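Local coordinates for protein thiosulfate sulfurtransferase (Pseudomonas aeruginosa, PDB 1YT8) that probably transfers a sulfur atom from thiosulfate to cyanide, using a chain built of four rhodanese-like domains, at residues 119-124 with 509-514; 136-141 with 223-228; 264-269 with 334-339; 273-276 with 282-285. One frame throughout, in Å; residues are numbered along the deposited sequence.

Contact 1: 119-124 with 509-514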
loop_
_atom_site.group_PDB
_atom_site.type_symbol
_atom_site.label_atom_id
_atom_site.label_comp_id
_atom_site.label_asym_id
_atom_site.label_seq_id
_atom_site.Cartn_x
_atom_site.Cartn_y
_atom_site.Cartn_z
ATOM N N PHE A 119 8.870 -11.263 5.166
ATOM C CA PHE A 119 8.185 -12.113 6.136
ATOM C C PHE A 119 7.602 -13.336 5.430
ATOM O O PHE A 119 7.641 -14.445 5.959
ATOM C CB PHE A 119 7.051 -11.360 6.837
ATOM C CG PHE A 119 6.228 -12.237 7.747
ATOM C CD1 PHE A 119 6.770 -12.736 8.929
ATOM C CD2 PHE A 119 4.934 -12.606 7.398
ATOM C CE1 PHE A 119 6.034 -13.596 9.755
ATOM C CE2 PHE A 119 4.188 -13.465 8.213
ATOM C CZ PHE A 119 4.744 -13.961 9.398
ATOM N N GLY A 120 7.057 -13.128 4.234
ATOM C CA GLY A 120 6.486 -14.235 3.489
ATOM C C GLY A 120 7.511 -15.324 3.228
ATOM O O GLY A 120 7.216 -16.520 3.339
ATOM N N GLU A 121 8.726 -14.913 2.885
ATOM C CA GLU A 121 9.788 -15.869 2.619
ATOM C C GLU A 121 10.173 -16.595 3.905
ATOM O O GLU A 121 10.510 -17.779 3.871
ATOM C CB GLU A 121 11.010 -15.162 2.022
ATOM C CG GLU A 121 10.780 -14.566 0.626
ATOM C CD GLU A 121 10.277 -15.586 -0.388
ATOM O OE1 GLU A 121 10.756 -16.744 -0.365
ATOM O OE2 GLU A 121 9.413 -15.227 -1.220
ATOM N N LEU A 122 10.123 -15.884 5.030
ATOM C CA LEU A 122 10.450 -16.473 6.331
ATOM C C LEU A 122 9.446 -17.569 6.683
ATOM O O LEU A 122 9.818 -18.612 7.236
ATOM C CB LEU A 122 10.439 -15.400 7.424
ATOM C CG LEU A 122 10.845 -15.856 8.832
ATOM C CD1 LEU A 122 12.305 -16.321 8.818
ATOM C CD2 LEU A 122 10.674 -14.708 9.814
ATOM N N VAL A 123 8.175 -17.329 6.369
ATOM C CA VAL A 123 7.135 -18.312 6.640
ATOM C C VAL A 123 7.422 -19.606 5.874
ATOM O O VAL A 123 7.384 -20.693 6.461
ATOM C CB VAL A 123 5.725 -17.764 6.269
ATOM C CG1 VAL A 123 4.677 -18.866 6.388
ATOM C CG2 VAL A 123 5.353 -16.609 7.205
ATOM N N GLU A 124 7.724 -19.504 4.578
ATOM C CA GLU A 124 8.010 -20.708 3.801
ATOM C C GLU A 124 9.262 -21.403 4.316
ATOM O O GLU A 124 9.313 -22.631 4.401
ATOM C CB GLU A 124 8.206 -20.398 2.311
ATOM C CG GLU A 124 8.286 -21.674 1.465
ATOM C CD GLU A 124 8.543 -21.415 -0.009
ATOM O OE1 GLU A 124 9.682 -21.045 -0.363
ATOM O OE2 GLU A 124 7.603 -21.581 -0.812
ATOM N N ASP A 509 14.408 -13.822 -7.927
ATOM C CA ASP A 509 15.754 -13.965 -7.385
ATOM C C ASP A 509 15.929 -13.038 -6.190
ATOM O O ASP A 509 16.584 -13.392 -5.212
ATOM C CB ASP A 509 16.817 -13.635 -8.438
ATOM C CG ASP A 509 16.811 -14.604 -9.604
ATOM O OD1 ASP A 509 16.452 -15.781 -9.409
ATOM O OD2 ASP A 509 17.182 -14.185 -10.720
ATOM N N TRP A 510 15.347 -11.845 -6.276
ATOM C CA TRP A 510 15.438 -10.890 -5.183
ATOM C C TRP A 510 14.757 -11.461 -3.935
ATOM O O TRP A 510 15.315 -11.411 -2.839
ATOM C CB TRP A 510 14.787 -9.560 -5.577
ATOM C CG TRP A 510 14.553 -8.646 -4.412
ATOM C CD1 TRP A 510 15.497 -7.978 -3.683
ATOM C CD2 TRP A 510 13.290 -8.343 -3.809
ATOM N NE1 TRP A 510 14.898 -7.279 -2.661
ATOM C CE2 TRP A 510 13.543 -7.486 -2.716
ATOM C CE3 TRP A 510 11.967 -8.715 -4.089
ATOM C CZ2 TRP A 510 12.523 -6.995 -1.896
ATOM C CZ3 TRP A 510 10.949 -8.227 -3.272
ATOM C CH2 TRP A 510 11.236 -7.374 -2.188
ATOM N N GLU A 511 13.559 -12.015 -4.097
ATOM C CA GLU A 511 12.852 -12.580 -2.951
ATOM C C GLU A 511 13.616 -13.761 -2.356
ATOM O O GLU A 511 13.582 -13.983 -1.144
ATOM C CB GLU A 511 11.424 -12.991 -3.343
ATOM C CG GLU A 511 10.559 -11.797 -3.759
ATOM C CD GLU A 511 9.085 -12.134 -3.932
ATOM O OE1 GLU A 511 8.766 -13.136 -4.606
ATOM O OE2 GLU A 511 8.240 -11.380 -3.406
ATOM N N PHE A 512 14.327 -14.497 -3.206
ATOM C CA PHE A 512 15.117 -15.650 -2.773
ATOM C C PHE A 512 16.197 -15.256 -1.761
ATOM O O PHE A 512 16.640 -16.081 -0.958
ATOM C CB PHE A 512 15.783 -16.305 -3.988
ATOM C CG PHE A 512 16.552 -17.566 -3.666
ATOM C CD1 PHE A 512 15.887 -18.773 -3.465
ATOM C CD2 PHE A 512 17.942 -17.544 -3.567
ATOM C CE1 PHE A 512 16.597 -19.945 -3.170
ATOM C CE2 PHE A 512 18.662 -18.707 -3.272
ATOM C CZ PHE A 512 17.986 -19.909 -3.074
ATOM N N GLY A 513 16.625 -13.998 -1.798
ATOM C CA GLY A 513 17.663 -13.562 -0.879
ATOM C C GLY A 513 17.200 -12.765 0.329
ATOM O O GLY A 513 18.028 -12.314 1.122
ATOM N N LEU A 514 15.890 -12.605 0.492
ATOM C CA LEU A 514 15.351 -11.819 1.603
ATOM C C LEU A 514 15.582 -12.346 3.016
ATOM O O LEU A 514 15.877 -11.570 3.920
ATOM C CB LEU A 514 13.854 -11.574 1.399
ATOM C CG LEU A 514 13.513 -10.549 0.317
ATOM C CD1 LEU A 514 12.007 -10.457 0.165
ATOM C CD2 LEU A 514 14.101 -9.195 0.694
#
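Glu511 meets Glu121 first, in the last part of helix 501-512. Its carbonyl O lies 3.4 Å from Glu121 CG, and its CB is 3.7 Å from Glu121 OE2, so on the Glu511 side the carbonyl and CB do most of the touching, against the outer side chain of Glu121. The Glu121 chain leaves helix 114-127 toward Glu511 and bends at its second torsion (chi2 -55°). The two side chains cross at about a right angle. Their carboxylate planes are 48° apart, and Glu121 OE2 is 4.0 Å from Glu511 OE1. Three residues on, Leu514 brings CD1 to 4.3 Å from Glu121 CG, adding a light apolar touch to the same methylene. Leu514 N also donates to Glu511 O at 3.1 Å, which gives that carbonyl a partner of its own.

Two carboxylates this close in a buried place would probably repel each other without a positive charge nearby; Glu121 OE2 has a salt bridge to Arg196 NE. Glu511 also touches Arg196 and lies about 5 Å from a bound sulfite ion, whose pocket includes Arg196. The acids would thus be expected to offset positive charge beside the anion site, with Glu121 and Glu124, which bridge Arg196 NE and NH2, probably helping to orient that arginine.

Contact 2: 136-141 with 223-228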
loop_
_atom_site.group_PDB
_atom_site.type_symbol
_atom_site.label_atom_id
_atom_site.label_comp_id
_atom_site.label_asym_id
_atom_site.label_seq_id
_atom_site.Cartn_x
_atom_site.Cartn_y
_atom_site.Cartn_z
ATOM N N GLU A 136 3.280 -28.524 -12.887
ATOM C CA GLU A 136 2.481 -29.510 -12.171
ATOM C C GLU A 136 1.020 -29.088 -12.150
ATOM O O GLU A 136 0.125 -29.920 -12.295
ATOM C CB GLU A 136 2.992 -29.683 -10.738
ATOM C CG GLU A 136 4.333 -30.395 -10.650
ATOM C CD GLU A 136 4.809 -30.567 -9.222
ATOM O OE1 GLU A 136 5.139 -29.546 -8.577
ATOM O OE2 GLU A 136 4.845 -31.726 -8.745
ATOM N N VAL A 137 0.779 -27.791 -11.967
ATOM C CA VAL A 137 -0.586 -27.280 -11.936
ATOM C C VAL A 137 -1.195 -27.380 -13.331
ATOM O O VAL A 137 -2.376 -27.692 -13.481
ATOM C CB VAL A 137 -0.617 -25.821 -11.433
ATOM C CG1 VAL A 137 -2.050 -25.278 -11.443
ATOM C CG2 VAL A 137 -0.042 -25.764 -10.023
ATOM N N GLN A 138 -0.389 -27.128 -14.356
ATOM C CA GLN A 138 -0.879 -27.236 -15.731
ATOM C C GLN A 138 -1.301 -28.685 -15.997
ATOM O O GLN A 138 -2.301 -28.941 -16.665
ATOM C CB GLN A 138 0.213 -26.844 -16.726
ATOM C CG GLN A 138 -0.194 -27.007 -18.192
ATOM C CD GLN A 138 -1.356 -26.107 -18.572
ATOM O OE1 GLN A 138 -2.499 -26.556 -18.715
ATOM N NE2 GLN A 138 -1.069 -24.821 -18.722
ATOM N N ALA A 139 -0.524 -29.632 -15.478
ATOM C CA ALA A 139 -0.839 -31.044 -15.670
ATOM C C ALA A 139 -2.158 -31.383 -14.980
ATOM O O ALA A 139 -2.969 -32.144 -15.515
ATOM C CB ALA A 139 0.299 -31.922 -15.127
ATOM N N LEU A 140 -2.375 -30.820 -13.793
ATOM C CA LEU A 140 -3.617 -31.053 -13.063
ATOM C C LEU A 140 -4.805 -30.563 -13.895
ATOM O O LEU A 140 -5.861 -31.196 -13.930
ATOM C CB LEU A 140 -3.587 -30.333 -11.706
ATOM C CG LEU A 140 -2.692 -30.966 -10.636
ATOM C CD1 LEU A 140 -2.601 -30.055 -9.422
ATOM C CD2 LEU A 140 -3.260 -32.327 -10.241
ATOM N N LEU A 141 -4.630 -29.430 -14.568
ATOM C CA LEU A 141 -5.690 -28.884 -15.410
ATOM C C LEU A 141 -5.915 -29.812 -16.608
ATOM O O LEU A 141 -7.058 -30.079 -16.988
ATOM C CB LEU A 141 -5.314 -27.481 -15.901
ATOM C CG LEU A 141 -5.216 -26.378 -14.840
ATOM C CD1 LEU A 141 -4.741 -25.084 -15.483
ATOM C CD2 LEU A 141 -6.570 -26.183 -14.186
ATOM N N ILE A 223 3.834 -14.979 -12.706
ATOM C CA ILE A 223 5.172 -14.776 -13.246
ATOM C C ILE A 223 5.716 -16.147 -13.646
ATOM O O ILE A 223 6.233 -16.327 -14.749
ATOM C CB ILE A 223 6.118 -14.143 -12.189
ATOM C CG1 ILE A 223 5.820 -12.647 -12.066
ATOM C CG2 ILE A 223 7.583 -14.380 -12.568
ATOM C CD1 ILE A 223 6.633 -11.916 -11.001
ATOM N N GLY A 224 5.578 -17.109 -12.738
ATOM C CA GLY A 224 6.055 -18.455 -13.001
ATOM C C GLY A 224 5.287 -19.133 -14.118
ATOM O O GLY A 224 5.840 -19.953 -14.851
ATOM N N TRP A 225 4.006 -18.802 -14.238
ATOM C CA TRP A 225 3.156 -19.373 -15.280
ATOM C C TRP A 225 3.685 -18.917 -16.643
ATOM O O TRP A 225 3.810 -19.711 -17.574
ATOM C CB TRP A 225 1.708 -18.902 -15.075
ATOM C CG TRP A 225 0.676 -19.752 -15.759
ATOM C CD1 TRP A 225 0.073 -19.508 -16.962
ATOM C CD2 TRP A 225 0.127 -20.990 -15.279
ATOM N NE1 TRP A 225 -0.819 -20.516 -17.260
ATOM C CE2 TRP A 225 -0.806 -21.438 -16.245
ATOM C CE3 TRP A 225 0.335 -21.765 -14.128
ATOM C CZ2 TRP A 225 -1.532 -22.625 -16.092
ATOM C CZ3 TRP A 225 -0.388 -22.948 -13.976
ATOM C CH2 TRP A 225 -1.311 -23.365 -14.955
ATOM N N THR A 226 4.006 -17.633 -16.746
ATOM C CA THR A 226 4.536 -17.072 -17.983
ATOM C C THR A 226 5.921 -17.642 -18.275
ATOM O O THR A 226 6.208 -18.041 -19.405
ATOM C CB THR A 226 4.635 -15.535 -17.893
ATOM O OG1 THR A 226 3.323 -14.992 -17.724
ATOM C CG2 THR A 226 5.266 -14.955 -19.153
ATOM N N LEU A 227 6.773 -17.693 -17.256
ATOM C CA LEU A 227 8.123 -18.220 -17.431
ATOM C C LEU A 227 8.094 -19.683 -17.862
ATOM O O LEU A 227 9.013 -20.161 -18.528
ATOM C CB LEU A 227 8.927 -18.075 -16.133
ATOM C CG LEU A 227 9.193 -16.646 -15.651
ATOM C CD1 LEU A 227 9.943 -16.685 -14.321
ATOM C CD2 LEU A 227 9.991 -15.884 -16.699
ATOM N N ALA A 228 7.034 -20.391 -17.483
ATOM C CA ALA A 228 6.886 -21.798 -17.844
ATOM C C ALA A 228 6.347 -21.917 -19.268
ATOM O O ALA A 228 6.211 -23.021 -19.804
ATOM C CB ALA A 228 5.944 -22.492 -16.864
#
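Trp225 pushes the six-membered end of its indole against helix 134-142, overlapping Val137, Gln138 and Leu141 with its outer rim. Two of the three meet the ring at its edge. Val137 CG1 lies near the ring plane, 3.8 Å from Trp225 CZ3, and Val137 CB is equally close to that carbon, so the isopropyl group abuts one corner. Leu141, one helical turn further on, brings CD1 to 3.9 Å from Trp225 CH2, also near the plane. Gln138, next to Val137 in sequence, approaches obliquely, its end nearer the CZ2 side of the rim: its CB is 4.2 Å from Trp225 CH2, and the amide plane is turned 48° from the ring.

The reach of the tryptophan follows from its first torsion (chi1 -160°), which sets CG opposite the backbone N and lets the indole span the gap between the helices. That gap is wide, with the short helical segments 11.8 Å apart at their axes and crossing at -81°, nearly perpendicular. Here it is the indole of Trp225 that bridges the distance. At the pyrrole end, NE1 donates to the carbonyl O of Gln231, which helps to fix the rotation of the ring.

Both helices belong to the second rhodanese-like domain. Leu218 of strand 215-218 touches both Val137 and Trp225, so the indole sits where helix 134-142, helix 221-227 and the parallel sheet come together, with Ala134 and the loop residues Gln230 and Leu232 also packing on it.

Contact 3: 264-269 with 334-339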
loop_
_atom_site.group_PDB
_atom_site.type_symbol
_atom_site.label_atom_id
_atom_site.label_comp_id
_atom_site.label_asym_id
_atom_site.label_seq_id
_atom_site.Cartn_x
_atom_site.Cartn_y
_atom_site.Cartn_z
ATOM N N VAL A 264 -2.507 -12.602 19.564
ATOM C CA VAL A 264 -3.362 -11.474 19.227
ATOM C C VAL A 264 -4.176 -11.088 20.461
ATOM O O VAL A 264 -4.742 -11.949 21.134
ATOM C CB VAL A 264 -4.320 -11.838 18.072
ATOM C CG1 VAL A 264 -5.313 -10.705 17.834
ATOM C CG2 VAL A 264 -3.515 -12.118 16.806
ATOM N N GLU A 265 -4.221 -9.796 20.765
ATOM C CA GLU A 265 -4.969 -9.318 21.921
ATOM C C GLU A 265 -6.445 -9.140 21.578
ATOM O O GLU A 265 -6.815 -9.085 20.404
ATOM C CB GLU A 265 -4.383 -7.990 22.415
ATOM C CG GLU A 265 -2.976 -8.111 22.980
ATOM C CD GLU A 265 -2.424 -6.782 23.471
ATOM O OE1 GLU A 265 -3.122 -6.101 24.251
ATOM O OE2 GLU A 265 -1.291 -6.426 23.085
ATOM N N ARG A 266 -7.285 -9.067 22.606
ATOM C CA ARG A 266 -8.722 -8.881 22.412
ATOM C C ARG A 266 -9.133 -7.538 23.016
ATOM O O ARG A 266 -8.529 -7.077 23.984
ATOM C CB ARG A 266 -9.520 -9.994 23.110
ATOM C CG ARG A 266 -8.944 -11.406 22.986
ATOM C CD ARG A 266 -8.715 -11.827 21.538
ATOM N NE ARG A 266 -9.913 -11.732 20.706
ATOM C CZ ARG A 266 -9.941 -12.041 19.411
ATOM N NH1 ARG A 266 -8.838 -12.462 18.810
ATOM N NH2 ARG A 266 -11.062 -11.928 18.716
ATOM N N LEU A 267 -10.163 -6.920 22.447
ATOM C CA LEU A 267 -10.672 -5.642 22.939
ATOM C C LEU A 267 -12.149 -5.496 22.628
ATOM O O LEU A 267 -12.647 -6.087 21.672
ATOM C CB LEU A 267 -9.965 -4.462 22.265
ATOM C CG LEU A 267 -8.509 -4.100 22.536
ATOM C CD1 LEU A 267 -8.167 -2.876 21.700
ATOM C CD2 LEU A 267 -8.292 -3.809 24.014
ATOM N N ASP A 268 -12.845 -4.710 23.446
ATOM C CA ASP A 268 -14.249 -4.415 23.199
ATOM C C ASP A 268 -14.263 -2.912 22.955
ATOM O O ASP A 268 -13.235 -2.254 23.128
ATOM C CB ASP A 268 -15.151 -4.790 24.390
ATOM C CG ASP A 268 -14.633 -4.281 25.722
ATOM O OD1 ASP A 268 -13.926 -3.253 25.755
ATOM O OD2 ASP A 268 -14.958 -4.914 26.750
ATOM N N LEU A 269 -15.400 -2.367 22.543
ATOM C CA LEU A 269 -15.487 -0.936 22.273
ATOM C C LEU A 269 -14.895 -0.077 23.391
ATOM O O LEU A 269 -14.198 0.903 23.122
ATOM C CB LEU A 269 -16.943 -0.536 22.010
ATOM C CG LEU A 269 -17.521 -1.058 20.690
ATOM C CD1 LEU A 269 -19.006 -0.733 20.600
ATOM C CD2 LEU A 269 -16.765 -0.432 19.526
ATOM N N ARG A 334 -11.853 -13.025 9.229
ATOM C CA ARG A 334 -10.926 -12.110 8.569
ATOM C C ARG A 334 -9.995 -11.312 9.471
ATOM O O ARG A 334 -8.784 -11.280 9.238
ATOM C CB ARG A 334 -11.711 -11.181 7.645
ATOM C CG ARG A 334 -12.360 -11.943 6.497
ATOM C CD ARG A 334 -13.153 -11.043 5.574
ATOM N NE ARG A 334 -14.399 -10.597 6.192
ATOM C CZ ARG A 334 -15.377 -9.985 5.534
ATOM N NH1 ARG A 334 -15.256 -9.742 4.235
ATOM N NH2 ARG A 334 -16.481 -9.625 6.175
ATOM N N ALA A 335 -10.549 -10.670 10.491
ATOM C CA ALA A 335 -9.732 -9.894 11.412
ATOM C C ALA A 335 -8.792 -10.818 12.195
ATOM O O ALA A 335 -7.614 -10.514 12.357
ATOM C CB ALA A 335 -10.625 -9.101 12.368
ATOM N N ASN A 336 -9.305 -11.952 12.670
ATOM C CA ASN A 336 -8.471 -12.889 13.418
ATOM C C ASN A 336 -7.290 -13.394 12.595
ATOM O O ASN A 336 -6.162 -13.433 13.091
ATOM C CB ASN A 336 -9.284 -14.103 13.907
ATOM C CG ASN A 336 -10.102 -13.803 15.154
ATOM O OD1 ASN A 336 -9.630 -13.142 16.083
ATOM N ND2 ASN A 336 -11.332 -14.311 15.188
HETATM N N MSE A 337 -7.545 -13.790 11.350
HETATM C CA MSE A 337 -6.474 -14.294 10.495
HETATM C C MSE A 337 -5.455 -13.206 10.165
HETATM O O MSE A 337 -4.250 -13.427 10.269
HETATM C CB MSE A 337 -7.035 -14.887 9.197
HETATM C CG MSE A 337 -7.758 -16.227 9.347
HETATM SE SE MSE A 337 -6.826 -17.602 10.368
HETATM C CE MSE A 337 -5.209 -17.781 9.295
ATOM N N SER A 338 -5.935 -12.030 9.771
ATOM C CA SER A 338 -5.039 -10.930 9.431
ATOM C C SER A 338 -4.196 -10.526 10.635
ATOM O O SER A 338 -3.001 -10.246 10.505
ATOM C CB SER A 338 -5.842 -9.726 8.923
ATOM O OG SER A 338 -6.508 -10.035 7.709
ATOM N N ALA A 339 -4.825 -10.494 11.807
ATOM C CA ALA A 339 -4.125 -10.137 13.039
ATOM C C ALA A 339 -3.034 -11.159 13.361
ATOM O O ALA A 339 -1.943 -10.792 13.802
ATOM C CB ALA A 339 -5.115 -10.044 14.198
#
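The guanidinium of Arg266 turns its end edge to the amide of Asn336, and OD1 of that amide lies practically in the guanidinium plane. Both terminal nitrogens donate to this one oxygen. The bond from Arg266 NH1 to Asn336 OD1 is 2.9 Å long and fairly straight (158° at the hydrogen), with the donor tilted somewhat from the carbonyl plane. The second, from Arg266 NH2 to Asn336 OD1, is 3.2 Å and more bent (139°), but it lies in the carbonyl plane on a lone pair. The two flat groups are inclined by 37°. Bends at the second and third torsions fold the arginine chain so that its tip, rather than its CB, reaches the helix.

Arg266 belongs to strand 265-267, an outermost strand of a five-stranded parallel rhodanese sheet. Asn336 and Ala339 sit on helix 334-344, the helix of the beta-alpha-beta crossover from strand 324-328 to strand 348-352. The latter strand pairs directly with strand 265-267, and its Val351 touches Val264, Arg266, Asn336 and Ala339 alike. Two residues before Arg266, Val264 straddles Ala339 with both methyls: Val264 CG1 and CG2 each lie 3.7 Å from Ala339 CB, and Val264 CG2 also comes within 3.6 Å of Ala339 C.

The polar pair is held from both ends. Arg266 NH2 forms a salt bridge with Asp353 OD1, its charged partner, while Asn336 ND2 donates to Gly332 O. The bond to Gly332 O supports this orientation of the amide, with OD1 turned to the arginine. Ala255, Arg256 and Ala259 of helix 245-262 pack against Asn336.

Contact 4: 273-276 with 282-285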
loop_
_atom_site.group_PDB
_atom_site.type_symbol
_atom_site.label_atom_id
_atom_site.label_comp_id
_atom_site.label_asym_id
_atom_site.label_seq_id
_atom_site.Cartn_x
_atom_site.Cartn_y
_atom_site.Cartn_z
ATOM N N ALA A 273 -11.717 2.559 23.064
ATOM C CA ALA A 273 -11.773 3.951 23.499
ATOM C C ALA A 273 -10.607 4.274 24.429
ATOM O O ALA A 273 -10.001 5.340 24.330
ATOM C CB ALA A 273 -13.102 4.228 24.202
ATOM N N GLN A 274 -10.296 3.346 25.328
ATOM C CA GLN A 274 -9.199 3.530 26.266
ATOM C C GLN A 274 -7.872 3.693 25.528
ATOM O O GLN A 274 -7.093 4.601 25.827
ATOM C CB GLN A 274 -9.115 2.337 27.221
ATOM C CG GLN A 274 -7.919 2.372 28.163
ATOM C CD GLN A 274 -7.809 3.687 28.917
ATOM O OE1 GLN A 274 -8.786 4.172 29.491
ATOM N NE2 GLN A 274 -6.612 4.267 28.923
ATOM N N TRP A 275 -7.617 2.812 24.566
ATOM C CA TRP A 275 -6.381 2.881 23.795
ATOM C C TRP A 275 -6.255 4.222 23.083
ATOM O O TRP A 275 -5.188 4.834 23.082
ATOM C CB TRP A 275 -6.326 1.739 22.773
ATOM C CG TRP A 275 -5.733 0.472 23.316
ATOM C CD1 TRP A 275 -5.507 0.169 24.629
ATOM C CD2 TRP A 275 -5.301 -0.667 22.561
ATOM N NE1 TRP A 275 -4.959 -1.087 24.739
ATOM C CE2 TRP A 275 -4.822 -1.623 23.485
ATOM C CE3 TRP A 275 -5.272 -0.972 21.194
ATOM C CZ2 TRP A 275 -4.321 -2.868 23.086
ATOM C CZ3 TRP A 275 -4.773 -2.213 20.795
ATOM C CH2 TRP A 275 -4.303 -3.143 21.742
ATOM N N GLN A 276 -7.350 4.676 22.488
ATOM C CA GLN A 276 -7.357 5.943 21.772
ATOM C C GLN A 276 -7.183 7.112 22.740
ATOM O O GLN A 276 -6.819 8.215 22.332
ATOM C CB GLN A 276 -8.665 6.095 20.992
ATOM C CG GLN A 276 -8.931 4.955 20.019
ATOM C CD GLN A 276 -10.321 5.015 19.415
ATOM O OE1 GLN A 276 -11.316 5.139 20.133
ATOM N NE2 GLN A 276 -10.399 4.915 18.091
ATOM N N THR A 282 0.221 5.200 19.288
ATOM C CA THR A 282 -0.459 5.358 18.009
ATOM C C THR A 282 -1.353 4.130 17.851
ATOM O O THR A 282 -0.872 3.003 17.927
ATOM C CB THR A 282 0.541 5.376 16.833
ATOM O OG1 THR A 282 1.389 6.526 16.936
ATOM C CG2 THR A 282 -0.205 5.412 15.508
ATOM N N THR A 283 -2.645 4.348 17.634
ATOM C CA THR A 283 -3.587 3.245 17.474
ATOM C C THR A 283 -4.339 3.373 16.154
ATOM O O THR A 283 -5.094 4.321 15.956
ATOM C CB THR A 283 -4.614 3.220 18.635
ATOM O OG1 THR A 283 -3.919 3.078 19.880
ATOM C CG2 THR A 283 -5.584 2.055 18.470
ATOM N N TYR A 284 -4.118 2.421 15.253
ATOM C CA TYR A 284 -4.778 2.417 13.950
ATOM C C TYR A 284 -6.012 1.517 14.015
ATOM O O TYR A 284 -5.899 0.340 14.348
ATOM C CB TYR A 284 -3.842 1.856 12.870
ATOM C CG TYR A 284 -2.548 2.607 12.638
ATOM C CD1 TYR A 284 -2.529 3.814 11.936
ATOM C CD2 TYR A 284 -1.331 2.078 13.069
ATOM C CE1 TYR A 284 -1.325 4.473 11.662
ATOM C CE2 TYR A 284 -0.124 2.728 12.803
ATOM C CZ TYR A 284 -0.130 3.922 12.100
ATOM O OH TYR A 284 1.056 4.558 11.842
ATOM N N LEU A 285 -7.180 2.065 13.693
ATOM C CA LEU A 285 -8.423 1.291 13.683
ATOM C C LEU A 285 -8.655 0.907 12.222
ATOM O O LEU A 285 -8.977 1.764 11.398
ATOM C CB LEU A 285 -9.583 2.147 14.197
ATOM C CG LEU A 285 -10.960 1.478 14.258
ATOM C CD1 LEU A 285 -10.899 0.237 15.155
ATOM C CD2 LEU A 285 -11.979 2.475 14.791
HETATM O O HOH W 1 -3.460 5.434 21.007
HETATM O O HOH W 2 -7.639 5.039 16.665
#
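Trp275 and Thr283 cross at about a right angle, the threonine coming in at the rim of the indole. Thr283 CG2 lies near the ring plane at the edge, 4.1 Å from Trp275 CE3. Thr283 OG1 is turned toward the root of the tryptophan, 4.0 Å from Trp275 CB. This split follows from the threonine's first torsion (chi1 -59°), which sends the methyl opposite the backbone N and keeps the hydroxyl beside it. The direct contacts are loose, and water supplies the polar joins. One water is hydrogen-bonded to Trp275 O at 2.8 Å and to Thr283 OG1 at 2.7 Å.

The segments belong to helix 269-277 and strand 283-287, the helix and second strand of a beta-alpha-beta unit that opens the third rhodanese-like domain. Strand 283-287 does not pair with the preceding strand 265-267, since two other strands of the sheet lie between them.

On the more exposed side, Gln276 extends along the strand. A second water accepts from Gln276 NE2 at 3.1 Å and donates to Thr283 O at 2.7 Å, while Leu285 CD2 stays 4.4 Å from Gln276 NE2. Arg324 of the adjacent strand serves both main partners: its NE is hydrogen-bonded to Thr283 OG1, and its side chain makes a cation-pi contact with Trp275.

How the contacts relate
Counting from the N terminus, contact 1 opens first, on helix 114-127, and closes last, near residue 514, so the other three nest inside its loop. It ties helix 114-127 to the C-terminal helix 501-512 and the residues that follow it. Contact 2 opens and closes within the second rhodanese-like domain, before contact 3 begins. Contact 3 then spans much of the third domain, from edge strand 265-267 to helix 334-344, and encloses contact 4, a short local closure between helix 269-277 and strand 283-287. Contacts 3 and 4 touch: Leu267 CD1 lies 3.5 Å from Trp275 CE3, and both reach one sheet. Contacts 2 and 4 lie farthest apart, with centres about 45 Å from each other.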